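Local coordinates for protein 1-phosphatidylinositol 4,5-bisphosphate phosphodiesterase (Drosophila melanogaster, PDB 6IRB) that belongs to the phospholipase C-beta family and forms here a mostly helical region in which a very long helix is followed by a shorter one packed back along it, at residues His100-Asp103 against Ser104-Met108; His197-Gln200 against Ile201-Phe204; Gln119-Gln122 against Leu123-His127. The protein carries 2 engineered substitutions. All blocks are in the same frame, centred on the assembly; numbering follows the deposited sequence.

Contact 1 (His100-Asp103 against Ser104-Met108); sequences HVQD and SQDAM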
loop_
_atom_site.group_PDB
_atom_site.type_symbol
_atom_site.label_atom_id
_atom_site.label_comp_id
_atom_site.label_asym_id
_atom_site.label_seq_id
_atom_site.Cartn_x
_atom_site.Cartn_y
_atom_site.Cartn_z
ATOM N N HIS A 100 -1.577 -6.993 -9.745
ATOM C CA HIS A 100 -1.907 -6.031 -10.791
ATOM C C HIS A 100 -0.911 -6.061 -11.934
ATOM O O HIS A 100 -1.282 -6.281 -13.091
ATOM C CB HIS A 100 -1.977 -4.618 -10.204
ATOM C CG HIS A 100 -3.251 -4.324 -9.478
ATOM N ND1 HIS A 100 -4.159 -5.306 -9.140
ATOM C CD2 HIS A 100 -3.793 -3.151 -9.071
ATOM C CE1 HIS A 100 -5.201 -4.752 -8.549
ATOM N NE2 HIS A 100 -5.003 -3.445 -8.492
ATOM N N VAL A 101 0.369 -5.895 -11.617
ATOM C CA VAL A 101 1.385 -5.878 -12.661
ATOM C C VAL A 101 1.437 -7.214 -13.388
ATOM O O VAL A 101 1.351 -7.267 -14.621
ATOM C CB VAL A 101 2.752 -5.496 -12.073
ATOM C CG1 VAL A 101 3.814 -5.569 -13.155
ATOM C CG2 VAL A 101 2.681 -4.090 -11.462
ATOM N N GLN A 102 1.557 -8.313 -12.634
ATOM C CA GLN A 102 1.604 -9.637 -13.252
ATOM C C GLN A 102 0.400 -9.871 -14.153
ATOM O O GLN A 102 0.538 -10.339 -15.288
ATOM C CB GLN A 102 1.697 -10.725 -12.183
ATOM C CG GLN A 102 2.210 -12.068 -12.721
ATOM C CD GLN A 102 3.716 -12.077 -12.999
ATOM O OE1 GLN A 102 4.463 -11.227 -12.502
ATOM N NE2 GLN A 102 4.162 -13.037 -13.812
ATOM N N ASP A 103 -0.795 -9.559 -13.664
ATOM C CA ASP A 103 -1.982 -9.750 -14.486
ATOM C C ASP A 103 -1.989 -8.781 -15.662
ATOM O O ASP A 103 -2.266 -9.186 -16.797
ATOM C CB ASP A 103 -3.232 -9.669 -13.624
ATOM C CG ASP A 103 -3.436 -10.942 -12.816
ATOM O OD1 ASP A 103 -2.637 -11.894 -13.002
ATOM O OD2 ASP A 103 -4.373 -10.990 -11.991
ATOM N N SER A 104 -1.741 -7.490 -15.407
ATOM C CA SER A 104 -1.649 -6.526 -16.505
ATOM C C SER A 104 -0.672 -7.015 -17.564
ATOM O O SER A 104 -0.989 -7.043 -18.759
ATOM C CB SER A 104 -1.211 -5.159 -15.984
ATOM O OG SER A 104 -2.085 -4.696 -14.974
ATOM N N GLN A 105 0.536 -7.388 -17.134
ATOM C CA GLN A 105 1.505 -8.017 -18.020
ATOM C C GLN A 105 0.863 -9.165 -18.793
ATOM O O GLN A 105 0.804 -9.156 -20.028
ATOM C CB GLN A 105 2.693 -8.520 -17.201
ATOM C CG GLN A 105 3.497 -9.605 -17.898
ATOM C CD GLN A 105 4.830 -9.873 -17.237
ATOM O OE1 GLN A 105 5.404 -8.993 -16.592
ATOM N NE2 GLN A 105 5.326 -11.102 -17.381
ATOM N N ASP A 106 0.390 -10.172 -18.055
ATOM C CA ASP A 106 -0.313 -11.318 -18.618
ATOM C C ASP A 106 -1.353 -10.897 -19.655
ATOM O O ASP A 106 -1.374 -11.414 -20.778
ATOM C CB ASP A 106 -0.954 -12.102 -17.467
ATOM C CG ASP A 106 0.036 -13.039 -16.759
ATOM O OD1 ASP A 106 1.266 -12.877 -16.941
ATOM O OD2 ASP A 106 -0.418 -13.904 -15.971
ATOM N N ALA A 107 -2.225 -9.957 -19.291
ATOM C CA ALA A 107 -3.284 -9.535 -20.204
ATOM C C ALA A 107 -2.718 -8.974 -21.506
ATOM O O ALA A 107 -3.121 -9.394 -22.596
ATOM C CB ALA A 107 -4.183 -8.501 -19.527
HETATM N N MSE A 108 -1.804 -8.007 -21.413
HETATM C CA MSE A 108 -1.160 -7.468 -22.602
HETATM C C MSE A 108 -0.640 -8.574 -23.479
HETATM O O MSE A 108 -0.870 -8.576 -24.690
HETATM C CB MSE A 108 -0.015 -6.534 -22.254
HETATM C CG MSE A 108 -0.358 -5.080 -22.480
HETATM SE SE MSE A 108 0.950 -3.907 -21.648
HETATM C CE MSE A 108 0.335 -3.889 -19.796
#

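Contact 2 (His197-Gln200 against Ile201-Phe204); sequences HSKQ and IEEF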
loop_
_atom_site.group_PDB
_atom_site.type_symbol
_atom_site.label_atom_id
_atom_site.label_comp_id
_atom_site.label_asym_id
_atom_site.label_seq_id
_atom_site.Cartn_x
_atom_site.Cartn_y
_atom_site.Cartn_z
ATOM N N HIS A 197 5.034 -10.735 -36.427
ATOM C CA HIS A 197 4.490 -11.217 -35.161
ATOM C C HIS A 197 5.599 -11.730 -34.255
ATOM O O HIS A 197 5.643 -11.408 -33.062
ATOM C CB HIS A 197 3.431 -12.284 -35.416
ATOM C CG HIS A 197 2.169 -11.740 -36.019
ATOM N ND1 HIS A 197 1.481 -12.387 -37.023
ATOM C CD2 HIS A 197 1.483 -10.597 -35.775
ATOM C CE1 HIS A 197 0.416 -11.677 -37.358
ATOM N NE2 HIS A 197 0.394 -10.585 -36.616
ATOM N N SER A 198 6.490 -12.554 -34.807
ATOM C CA SER A 198 7.613 -13.076 -34.038
ATOM C C SER A 198 8.424 -11.960 -33.387
ATOM O O SER A 198 8.688 -11.995 -32.182
ATOM C CB SER A 198 8.513 -13.920 -34.935
ATOM O OG SER A 198 9.258 -14.839 -34.158
ATOM N N LYS A 199 8.881 -10.988 -34.179
ATOM C CA LYS A 199 9.663 -9.898 -33.598
ATOM C C LYS A 199 8.875 -9.124 -32.542
ATOM O O LYS A 199 9.422 -8.785 -31.487
ATOM C CB LYS A 199 10.220 -8.998 -34.697
ATOM C CG LYS A 199 11.626 -9.499 -35.090
ATOM C CD LYS A 199 12.090 -9.117 -36.485
ATOM C CE LYS A 199 13.621 -9.171 -36.579
ATOM N NZ LYS A 199 14.240 -10.306 -35.818
ATOM N N GLN A 200 7.610 -8.794 -32.819
ATOM C CA GLN A 200 6.786 -8.128 -31.811
ATOM C C GLN A 200 6.863 -8.838 -30.468
ATOM O O GLN A 200 7.021 -8.197 -29.423
ATOM C CB GLN A 200 5.339 -8.041 -32.277
ATOM C CG GLN A 200 5.121 -7.084 -33.417
ATOM C CD GLN A 200 3.876 -7.407 -34.222
ATOM O OE1 GLN A 200 2.949 -8.047 -33.719
ATOM N NE2 GLN A 200 3.822 -6.915 -35.462
ATOM N N ILE A 201 6.741 -10.170 -30.482
ATOM C CA ILE A 201 6.813 -10.970 -29.257
ATOM C C ILE A 201 8.149 -10.756 -28.562
ATOM O O ILE A 201 8.217 -10.385 -27.383
ATOM C CB ILE A 201 6.606 -12.458 -29.587
ATOM C CG1 ILE A 201 5.184 -12.721 -30.085
ATOM C CG2 ILE A 201 7.014 -13.351 -28.416
ATOM C CD1 ILE A 201 5.089 -13.839 -31.100
ATOM N N GLU A 202 9.232 -11.018 -29.295
ATOM C CA GLU A 202 10.583 -10.829 -28.790
ATOM C C GLU A 202 10.752 -9.453 -28.168
ATOM O O GLU A 202 11.151 -9.326 -27.007
ATOM C CB GLU A 202 11.553 -11.023 -29.953
ATOM C CG GLU A 202 12.939 -10.461 -29.774
ATOM C CD GLU A 202 13.641 -10.268 -31.113
ATOM O OE1 GLU A 202 13.266 -10.943 -32.103
ATOM O OE2 GLU A 202 14.562 -9.428 -31.173
ATOM N N GLU A 203 10.415 -8.407 -28.924
ATOM C CA GLU A 203 10.564 -7.049 -28.414
ATOM C C GLU A 203 9.655 -6.800 -27.220
ATOM O O GLU A 203 10.068 -6.165 -26.243
ATOM C CB GLU A 203 10.297 -6.040 -29.520
ATOM C CG GLU A 203 10.648 -4.649 -29.095
ATOM C CD GLU A 203 11.698 -4.059 -29.988
ATOM O OE1 GLU A 203 11.756 -4.475 -31.168
ATOM O OE2 GLU A 203 12.482 -3.214 -29.501
ATOM N N PHE A 204 8.402 -7.251 -27.292
ATOM C CA PHE A 204 7.502 -7.058 -26.159
ATOM C C PHE A 204 8.056 -7.717 -24.906
ATOM O O PHE A 204 8.025 -7.129 -23.819
ATOM C CB PHE A 204 6.104 -7.606 -26.449
ATOM C CG PHE A 204 5.265 -7.820 -25.200
ATOM C CD1 PHE A 204 4.504 -6.779 -24.679
ATOM C CD2 PHE A 204 5.246 -9.047 -24.544
ATOM C CE1 PHE A 204 3.732 -6.954 -23.537
ATOM C CE2 PHE A 204 4.482 -9.223 -23.397
ATOM C CZ PHE A 204 3.723 -8.180 -22.898
#

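Contact 3 (Gln119-Gln122 against Leu123-His127); sequences QIKQ and LEDRH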
loop_
_atom_site.group_PDB
_atom_site.type_symbol
_atom_site.label_atom_id
_atom_site.label_comp_id
_atom_site.label_asym_id
_atom_site.label_seq_id
_atom_site.Cartn_x
_atom_site.Cartn_y
_atom_site.Cartn_z
ATOM N N GLN A 119 -4.622 -11.098 -37.235
ATOM C CA GLN A 119 -4.039 -10.678 -38.506
ATOM C C GLN A 119 -3.788 -11.877 -39.414
ATOM O O GLN A 119 -4.092 -11.844 -40.614
ATOM C CB GLN A 119 -2.733 -9.903 -38.289
ATOM C CG GLN A 119 -2.859 -8.494 -37.725
ATOM C CD GLN A 119 -1.562 -7.980 -37.110
ATOM O OE1 GLN A 119 -0.483 -8.525 -37.349
ATOM N NE2 GLN A 119 -1.653 -6.872 -36.390
ATOM N N ILE A 120 -3.165 -12.921 -38.860
ATOM C CA ILE A 120 -2.993 -14.194 -39.562
ATOM C C ILE A 120 -4.292 -14.655 -40.221
ATOM O O ILE A 120 -4.335 -14.929 -41.426
ATOM C CB ILE A 120 -2.432 -15.257 -38.600
ATOM C CG1 ILE A 120 -1.038 -14.849 -38.113
ATOM C CG2 ILE A 120 -2.355 -16.602 -39.274
ATOM C CD1 ILE A 120 0.064 -14.964 -39.165
ATOM N N LYS A 121 -5.386 -14.697 -39.464
ATOM C CA LYS A 121 -6.618 -15.186 -40.074
ATOM C C LYS A 121 -7.127 -14.207 -41.115
ATOM O O LYS A 121 -7.723 -14.620 -42.112
ATOM C CB LYS A 121 -7.688 -15.445 -39.018
ATOM C CG LYS A 121 -9.010 -15.924 -39.600
ATOM C CD LYS A 121 -9.508 -17.188 -38.935
ATOM C CE LYS A 121 -10.910 -17.552 -39.419
ATOM N NZ LYS A 121 -11.858 -16.395 -39.354
ATOM N N GLN A 122 -6.904 -12.914 -40.902
ATOM C CA GLN A 122 -7.306 -11.930 -41.894
ATOM C C GLN A 122 -6.545 -12.145 -43.192
ATOM O O GLN A 122 -7.104 -11.998 -44.286
ATOM C CB GLN A 122 -7.057 -10.525 -41.351
ATOM C CG GLN A 122 -8.262 -9.903 -40.689
ATOM C CD GLN A 122 -8.035 -8.461 -40.305
ATOM O OE1 GLN A 122 -7.055 -7.839 -40.721
ATOM N NE2 GLN A 122 -8.939 -7.921 -39.496
ATOM N N LEU A 123 -5.259 -12.478 -43.090
ATOM C CA LEU A 123 -4.487 -12.772 -44.290
ATOM C C LEU A 123 -4.947 -14.066 -44.949
ATOM O O LEU A 123 -5.314 -14.072 -46.130
ATOM C CB LEU A 123 -3.000 -12.845 -43.960
ATOM C CG LEU A 123 -2.164 -12.562 -45.209
ATOM C CD1 LEU A 123 -2.685 -11.316 -45.918
ATOM C CD2 LEU A 123 -0.658 -12.487 -44.940
ATOM N N GLU A 124 -4.893 -15.180 -44.206
ATOM C CA GLU A 124 -5.413 -16.463 -44.685
ATOM C C GLU A 124 -6.763 -16.320 -45.367
ATOM O O GLU A 124 -6.963 -16.794 -46.493
ATOM C CB GLU A 124 -5.508 -17.479 -43.533
ATOM C CG GLU A 124 -4.280 -18.404 -43.357
ATOM C CD GLU A 124 -3.908 -19.231 -44.611
ATOM O OE1 GLU A 124 -4.685 -19.263 -45.593
ATOM O OE2 GLU A 124 -2.818 -19.857 -44.619
ATOM N N ASP A 125 -7.710 -15.676 -44.682
ATOM C CA ASP A 125 -9.036 -15.490 -45.255
ATOM C C ASP A 125 -8.963 -14.698 -46.556
ATOM O O ASP A 125 -9.606 -15.068 -47.545
ATOM C CB ASP A 125 -9.950 -14.818 -44.231
ATOM C CG ASP A 125 -10.629 -15.829 -43.311
ATOM O OD1 ASP A 125 -9.933 -16.745 -42.815
ATOM O OD2 ASP A 125 -11.850 -15.711 -43.081
ATOM N N ARG A 126 -8.168 -13.621 -46.587
ATOM C CA ARG A 126 -7.951 -12.914 -47.845
ATOM C C ARG A 126 -7.327 -13.821 -48.892
ATOM O O ARG A 126 -7.861 -13.962 -50.000
ATOM C CB ARG A 126 -7.075 -11.682 -47.656
ATOM C CG ARG A 126 -7.164 -10.823 -48.908
ATOM C CD ARG A 126 -5.941 -9.966 -49.157
ATOM N NE ARG A 126 -6.314 -8.667 -49.711
ATOM C CZ ARG A 126 -5.916 -8.229 -50.903
ATOM N NH1 ARG A 126 -5.146 -8.993 -51.672
ATOM N NH2 ARG A 126 -6.300 -7.036 -51.340
ATOM N N HIS A 127 -6.205 -14.465 -48.545
ATOM C CA HIS A 127 -5.445 -15.247 -49.519
ATOM C C HIS A 127 -6.345 -16.192 -50.303
ATOM O O HIS A 127 -6.123 -16.412 -51.499
ATOM C CB HIS A 127 -4.361 -16.056 -48.805
ATOM C CG HIS A 127 -3.106 -15.292 -48.535
ATOM N ND1 HIS A 127 -2.944 -13.971 -48.888
ATOM C CD2 HIS A 127 -1.950 -15.666 -47.936
ATOM C CE1 HIS A 127 -1.740 -13.564 -48.522
ATOM N NE2 HIS A 127 -1.117 -14.573 -47.940
#

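Contact 1 (His100-Asp103 against Ser104-Met108)
Val-101 and Gln-105 are joined by the i to i+4 bond of an alpha helix, Gln-105 N to Val-101 O at 2.6 Å, and equivalent bonds link His-100 to Ser-104, Gln-102 to Asp-106 and Asp-103 to Ala-107. Ser-104 adds a side-chain bond to this ladder. Its OG lies anti to its own carbonyl carbon (chi1 -56°), which turns the hydroxyl back toward the preceding turn, where it donates to His-100 O at 2.6 Å. That oxygen therefore takes two bonds from one residue: the amide of Ser-104 comes nearly end-on to the carbonyl, while the hydroxyl sits above the carbonyl plane, 48° out of it. Serine suits a place within a helix, away from its ends, because its hydroxyl can donate to the carbonyl four residues back. Asp-106 folds back as well, bringing OD1 to 3.1 Å from Gln-102 O, but both are acceptors, so this is mere proximity. One turn earlier stands Asp-103, and the carboxylates come within 4.2 Å (OD1 of Asp-103 to OD2 of Asp-106); such like charges would be expected to repel each other, a cost that an exposed surface can probably screen with solvent. The amide ends of Gln-102 and Gln-105 lie near each other, NE2 to NE2 4.2 Å, with no bond between them. All of this belongs to helix 18-150, mostly on its exposed surface. The partner helix 157-210 is met through Gln-105 and the selenomethionine Met-108, whose O and CB respectively pack against the Phe-204 ring.

Contact 2 (His197-Gln200 against Ile201-Phe204)
Ile-201 leans back on His-197, the residue one turn before it. Its amide N donates to His-197 O at 3.1 Å, and its longer branch follows the same course: with CG1 anti to the carbonyl carbon (chi1 -67°), CG1 and CD1 lie over the previous turn near that oxygen. CG2, the shorter branch, lies anti to the backbone N. Isoleucine suits this place because its apolar side chain packs on Met-112 and Gln-116 of the other helix. Glu-202 N bonds to Ser-198 O. The side chain of Glu-202 runs extended beside that of Lys-199, both pointing the same way, and the charged ends form a long salt bridge, OE1 of Glu-202 to NZ of Lys-199 at 3.9 Å. The aliphatic stem takes part too, Lys-199 CG lying 3.7 Å from the same OE1. This is a common i to i+3 pairing of opposite charges on an exposed helix surface. Glu-203 contributes chiefly its backbone, with N donating to Lys-199 O at 2.8 Å, and its chain bends away from the earlier turn. Phe-204 N closes the series on Gln-200 O at 2.7 Å, while the ring, carried with CG anti to the backbone N (chi1 162°), leads off toward the other helix. Gln-200 places OE1 at the edge of the His-197 ring, in its plane, but the polar partner lies outside: Gln-116 NE2 donates to Gln-200 OE1 and to His-197 O. Within the fold, helix 157-210 presents His-197, Ile-201 and Phe-204 to helix 18-150, where His-197 NE2 probably hydrogen-bonds to Gln-119 OE1 and Phe-204 touches Lys-109.

Contact 3 (Gln119-Gln122 against Leu123-His127)
Lys-121 and Asp-125 are joined by a backbone bond and, more loosely, by a long salt bridge. Asp-125 N donates to Lys-121 O at 2.8 Å. The side chains cross at a slant; with CG anti to the backbone N (chi1 178°) the Lys-121 stem passes the carboxylate, CG 3.4 Å from Asp-125 OD1, and a bent chain then carries NZ to 3.8 Å from OD2 of Asp-125. Lys-121 is exposed and Asp-125 partly so, and solvent can probably share the charges. Asp-125 OD1 also lies 3.1 Å from Lys-121 O, but both are acceptors, and no bond is assigned. The remaining backbone acceptors are each met four residues on: Gln-119 O by Leu-123 N, Ile-120 O by Glu-124 N, and Gln-122 O by Arg-126 N at 3.0 Å. Leu-123 O in turn receives His-127 N. Among side chains, Gln-119 OE1 probably takes a hydrogen bond from His-197, and Arg-126 NH1 makes a long, weak ion pair with Asp-130. His-127 NE2 is also hydrogen-bonded, to a group outside the two segments. Leu-123 lays CG over one face of the His-127 ring, 3.4 Å above its plane and offset toward the rim. Ile-120 and Leu-123 suit the side of helix 18-150 that meets helix 157-210, since their branched apolar ends pack there: Leu-123 on Met-190 and Leu-193, Ile-120 on Lys-194 and His-197. On the same helix, Gln-186 NE2 donates to His-127 O.

In the fold
Contacts 1 and 3 both lie on helix 18-150, in that order along the chain, with centres 28 Å apart and nearest atoms about 12 Å apart; contact 2 comes last, on helix 157-210, which follows helix 18-150 and packs back along it. Contact 2 touches both of the others although they do not touch each other, its centre lying about 17 Å from that of contact 1 and 19 Å from that of contact 3. The three sample an elongated two-helix hairpin, consistent with a coiled coil: each is held internally by helix bonds, and the residues that face the partner helix join the two arms.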